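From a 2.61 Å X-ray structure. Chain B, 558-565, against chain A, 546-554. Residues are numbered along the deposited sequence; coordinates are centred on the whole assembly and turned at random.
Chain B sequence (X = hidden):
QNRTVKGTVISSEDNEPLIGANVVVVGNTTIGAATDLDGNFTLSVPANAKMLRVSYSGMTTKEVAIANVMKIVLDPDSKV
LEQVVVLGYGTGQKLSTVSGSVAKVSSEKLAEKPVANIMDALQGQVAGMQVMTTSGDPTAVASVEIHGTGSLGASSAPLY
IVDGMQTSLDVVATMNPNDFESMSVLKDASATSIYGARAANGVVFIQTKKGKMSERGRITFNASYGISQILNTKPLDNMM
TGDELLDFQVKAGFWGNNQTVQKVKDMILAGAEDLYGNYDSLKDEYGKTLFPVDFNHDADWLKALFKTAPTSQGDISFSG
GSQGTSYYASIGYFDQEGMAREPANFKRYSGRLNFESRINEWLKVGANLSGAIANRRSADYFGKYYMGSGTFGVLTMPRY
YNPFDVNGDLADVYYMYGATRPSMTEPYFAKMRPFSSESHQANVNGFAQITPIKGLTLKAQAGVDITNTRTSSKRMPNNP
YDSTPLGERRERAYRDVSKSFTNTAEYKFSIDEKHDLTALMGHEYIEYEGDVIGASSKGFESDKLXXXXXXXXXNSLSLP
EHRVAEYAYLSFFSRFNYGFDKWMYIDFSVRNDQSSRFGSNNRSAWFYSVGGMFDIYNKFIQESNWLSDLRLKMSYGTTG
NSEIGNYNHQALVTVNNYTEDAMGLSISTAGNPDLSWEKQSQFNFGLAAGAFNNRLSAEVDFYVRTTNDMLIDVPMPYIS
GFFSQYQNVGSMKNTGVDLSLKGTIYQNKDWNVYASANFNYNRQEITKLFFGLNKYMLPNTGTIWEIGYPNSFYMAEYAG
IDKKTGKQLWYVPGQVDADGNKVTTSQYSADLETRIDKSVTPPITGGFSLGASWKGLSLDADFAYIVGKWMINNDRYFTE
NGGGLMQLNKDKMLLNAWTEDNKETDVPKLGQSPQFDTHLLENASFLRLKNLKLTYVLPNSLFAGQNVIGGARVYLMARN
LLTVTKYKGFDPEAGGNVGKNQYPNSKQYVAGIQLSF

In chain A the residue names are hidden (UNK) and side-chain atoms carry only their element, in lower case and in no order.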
# COMPACT_ATOMS: atom_id res chain seq x y z
N SER B 558 -8.07 9.21 -3.07
CA SER B 558 -7.32 8.95 -4.28
C SER B 558 -7.28 7.45 -4.52
O SER B 558 -7.53 6.64 -3.63
CB SER B 558 -5.93 9.56 -4.17
OG SER B 558 -5.06 8.69 -3.45
N LEU B 559 -7.01 7.10 -5.75
CA LEU B 559 -6.86 5.71 -6.15
C LEU B 559 -5.47 5.21 -5.78
O LEU B 559 -4.51 5.98 -5.83
CB LEU B 559 -7.07 5.60 -7.65
CG LEU B 559 -7.87 4.53 -8.37
CD1 LEU B 559 -9.18 4.27 -7.67
CD2 LEU B 559 -8.13 5.06 -9.75
N PRO B 560 -5.32 3.95 -5.39
CA PRO B 560 -3.97 3.44 -5.13
C PRO B 560 -3.20 3.22 -6.43
O PRO B 560 -3.75 3.15 -7.53
CB PRO B 560 -4.22 2.10 -4.42
CG PRO B 560 -5.69 2.07 -4.11
CD PRO B 560 -6.35 2.95 -5.11
N GLU B 561 -1.89 3.08 -6.28
CA GLU B 561 -1.05 2.63 -7.36
C GLU B 561 -0.92 1.11 -7.33
O GLU B 561 -0.87 0.49 -6.26
CB GLU B 561 0.34 3.26 -7.26
CG GLU B 561 0.35 4.73 -7.43
CD GLU B 561 1.72 5.30 -7.23
OE1 GLU B 561 2.28 5.09 -6.13
OE2 GLU B 561 2.25 5.92 -8.17
N HIS B 562 -0.83 0.51 -8.51
CA HIS B 562 -0.67 -0.94 -8.62
C HIS B 562 -0.10 -1.29 -9.99
O HIS B 562 -0.74 -1.00 -11.01
CB HIS B 562 -2.03 -1.62 -8.41
CG HIS B 562 -1.92 -3.07 -8.09
ND1 HIS B 562 -3.02 -3.87 -7.87
CD2 HIS B 562 -0.83 -3.86 -7.94
CE1 HIS B 562 -2.61 -5.10 -7.59
NE2 HIS B 562 -1.29 -5.12 -7.64
N ARG B 563 1.07 -1.90 -10.03
CA ARG B 563 1.63 -2.44 -11.27
C ARG B 563 2.17 -3.85 -11.01
O ARG B 563 2.73 -4.14 -9.94
CB ARG B 563 2.76 -1.54 -11.86
CG ARG B 563 2.29 -0.26 -12.57
CD ARG B 563 3.47 0.67 -13.00
NE ARG B 563 4.22 1.29 -11.89
CZ ARG B 563 3.84 2.39 -11.23
NH1 ARG B 563 2.71 3.02 -11.55
NH2 ARG B 563 4.59 2.87 -10.23
N VAL B 564 2.00 -4.72 -12.02
CA VAL B 564 2.40 -6.12 -11.97
C VAL B 564 3.13 -6.47 -13.27
O VAL B 564 2.85 -5.89 -14.33
CB VAL B 564 1.18 -7.07 -11.78
CG1 VAL B 564 1.62 -8.49 -11.40
CG2 VAL B 564 0.24 -6.50 -10.75
N ALA B 565 4.05 -7.42 -13.20
CA ALA B 565 4.89 -7.71 -14.35
C ALA B 565 5.52 -9.08 -14.19
O ALA B 565 6.00 -9.43 -13.11
CB ALA B 565 5.98 -6.63 -14.52
N UNK A 546 -8.57 -5.91 -12.49
CA UNK A 546 -8.69 -5.80 -11.04
C UNK A 546 -7.42 -5.23 -10.39
O UNK A 546 -7.13 -5.52 -9.22
c UNK A 546 -9.05 -7.16 -10.44
s UNK A 546 -11.00 -8.94 -9.66
c UNK A 546 -10.48 -7.57 -10.69
c UNK A 546 -11.29 -8.07 -8.12
N UNK A 547 -6.65 -4.42 -11.11
CA UNK A 547 -5.59 -3.65 -10.46
C UNK A 547 -6.21 -2.59 -9.55
O UNK A 547 -7.26 -2.01 -9.86
c UNK A 547 -2.96 -3.08 -13.33
c UNK A 547 -4.68 -3.00 -11.50
c UNK A 547 -3.87 -3.91 -12.44
c UNK A 547 -3.07 -4.96 -11.69
N UNK A 548 -5.55 -2.32 -8.42
CA UNK A 548 -6.08 -1.32 -7.50
C UNK A 548 -6.32 -0.00 -8.22
O UNK A 548 -7.32 0.68 -7.96
c UNK A 548 -5.12 -1.13 -6.32
c UNK A 548 -6.46 -2.63 -4.80
c UNK A 548 -4.10 -2.10 -4.20
c UNK A 548 -5.07 -2.31 -5.34
N UNK A 549 -5.45 0.35 -9.16
CA UNK A 549 -5.58 1.60 -9.91
C UNK A 549 -6.84 1.67 -10.73
O UNK A 549 -7.14 2.74 -11.27
o UNK A 549 -4.10 0.51 -11.42
c UNK A 549 -4.40 1.76 -10.84
N UNK A 550 -7.59 0.57 -10.84
CA UNK A 550 -8.69 0.49 -11.78
C UNK A 550 -10.03 0.50 -11.09
O UNK A 550 -11.04 0.17 -11.72
c UNK A 550 -7.19 -0.76 -13.40
n UNK A 550 -6.97 -1.59 -15.65
o UNK A 550 -6.99 -3.10 -13.97
c UNK A 550 -8.53 -0.75 -12.66
c UNK A 550 -7.04 -1.92 -14.37
N UNK A 551 -10.06 0.87 -9.81
CA UNK A 551 -11.32 0.98 -9.11
C UNK A 551 -12.15 2.18 -9.55
O UNK A 551 -11.68 3.11 -10.21
N UNK A 552 -13.42 2.14 -9.16
CA UNK A 552 -14.26 3.31 -9.30
C UNK A 552 -13.76 4.37 -8.34
O UNK A 552 -13.14 4.06 -7.32
c UNK A 552 -17.81 1.70 -9.85
n UNK A 552 -17.76 0.25 -11.93
c UNK A 552 -16.29 1.78 -9.86
c UNK A 552 -15.74 2.97 -9.03
c UNK A 552 -18.40 1.40 -11.25
N UNK A 553 -13.97 5.63 -8.69
CA UNK A 553 -13.50 6.70 -7.82
C UNK A 553 -14.68 7.23 -7.02
O UNK A 553 -15.62 6.48 -6.73
c UNK A 553 -11.54 7.30 -9.26
o UNK A 553 -13.69 8.35 -9.63
c UNK A 553 -12.81 7.81 -8.62
N UNK A 554 -14.63 8.51 -6.65
CA UNK A 554 -15.71 9.15 -5.90
C UNK A 554 -16.07 8.36 -4.66
O UNK A 554 -15.21 7.89 -3.91
O HOH W 1 -2.06 0.49 -13.80

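Position 546 of chain A carries three carbons and a sulfur in one unbranched chain, with the sulfur third and a carbon beyond it. The end of the chain leads away from chain B, and its nearest atom, CB, is 7.3 Å from ND1 of His B562. A thioether is methionine, Met A546.

Position 547 has four carbons, forked at the second. One terminal carbon lies over a face of the His B562 ring and also meets Val B564. This is leucine: CD2 of Leu A547 sits 4.1 Å from the ring centroid of His B562, 14° off the ring normal, and 3.8 Å from CG2 of Val B564.

Position 548 repeats the pattern, four carbons forked at the second, now pointing toward chain B, where its CB is 3.9 Å from CB of Pro B560. It is Leu A548, with chi1 m and chi2 t.

Position 549 has one carbon, then one oxygen, so it is serine. OG of Ser A549 lies 3.7 Å from O of His B562, and a water joins them, 3.1 Å from that OG and weakly bonded to that O at 3.4 Å.

Position 550 has three carbons, the last carrying an oxygen and a nitrogen: an amide, Gln A550. It points away from chain B and braces its own loop, since N of Leu A547 donates to OE1 of Gln A550 at 3.2 Å.

Position 551 has no side-chain atoms and is Gly A551. A CB here would point toward chain B and lie 3.7 Å from CD1 of Leu B559, ordinary packing distance, so this contact does not by itself demand glycine.

Position 552 runs four carbons to a terminal nitrogen, the mark of lysine. The side chain of Lys A552 starts away from chain B, and its amine is bonded elsewhere in the structure.

Position 553 has one carbon bearing an oxygen and a carbon, hence threonine; CG2 of Thr A553 is 4.1 Å from CD2 of Leu B559.

Position 554, again without side-chain atoms, is Gly A554. Its phi of 52° favours glycine, and it touches nothing on the strand side.

The contact turns on one histidine read in two directions. At the ring edge, N of Leu A548 donates to ND1 of His B562 at 3.0 Å and 176°, nearly linear, which requires that nitrogen to be unprotonated; over one face, Leu A547 supplies a methyl. The turn is held by N of Gln A550 bonding O of Leu A547 at 2.8 Å. Alternation in the strand sends His B562 and Val B564 toward the loop and Glu B561 and Arg B563 away, while Leu B559 packs largely against loop backbone.

Chain A, residues 546-554: MLLSQGKTG
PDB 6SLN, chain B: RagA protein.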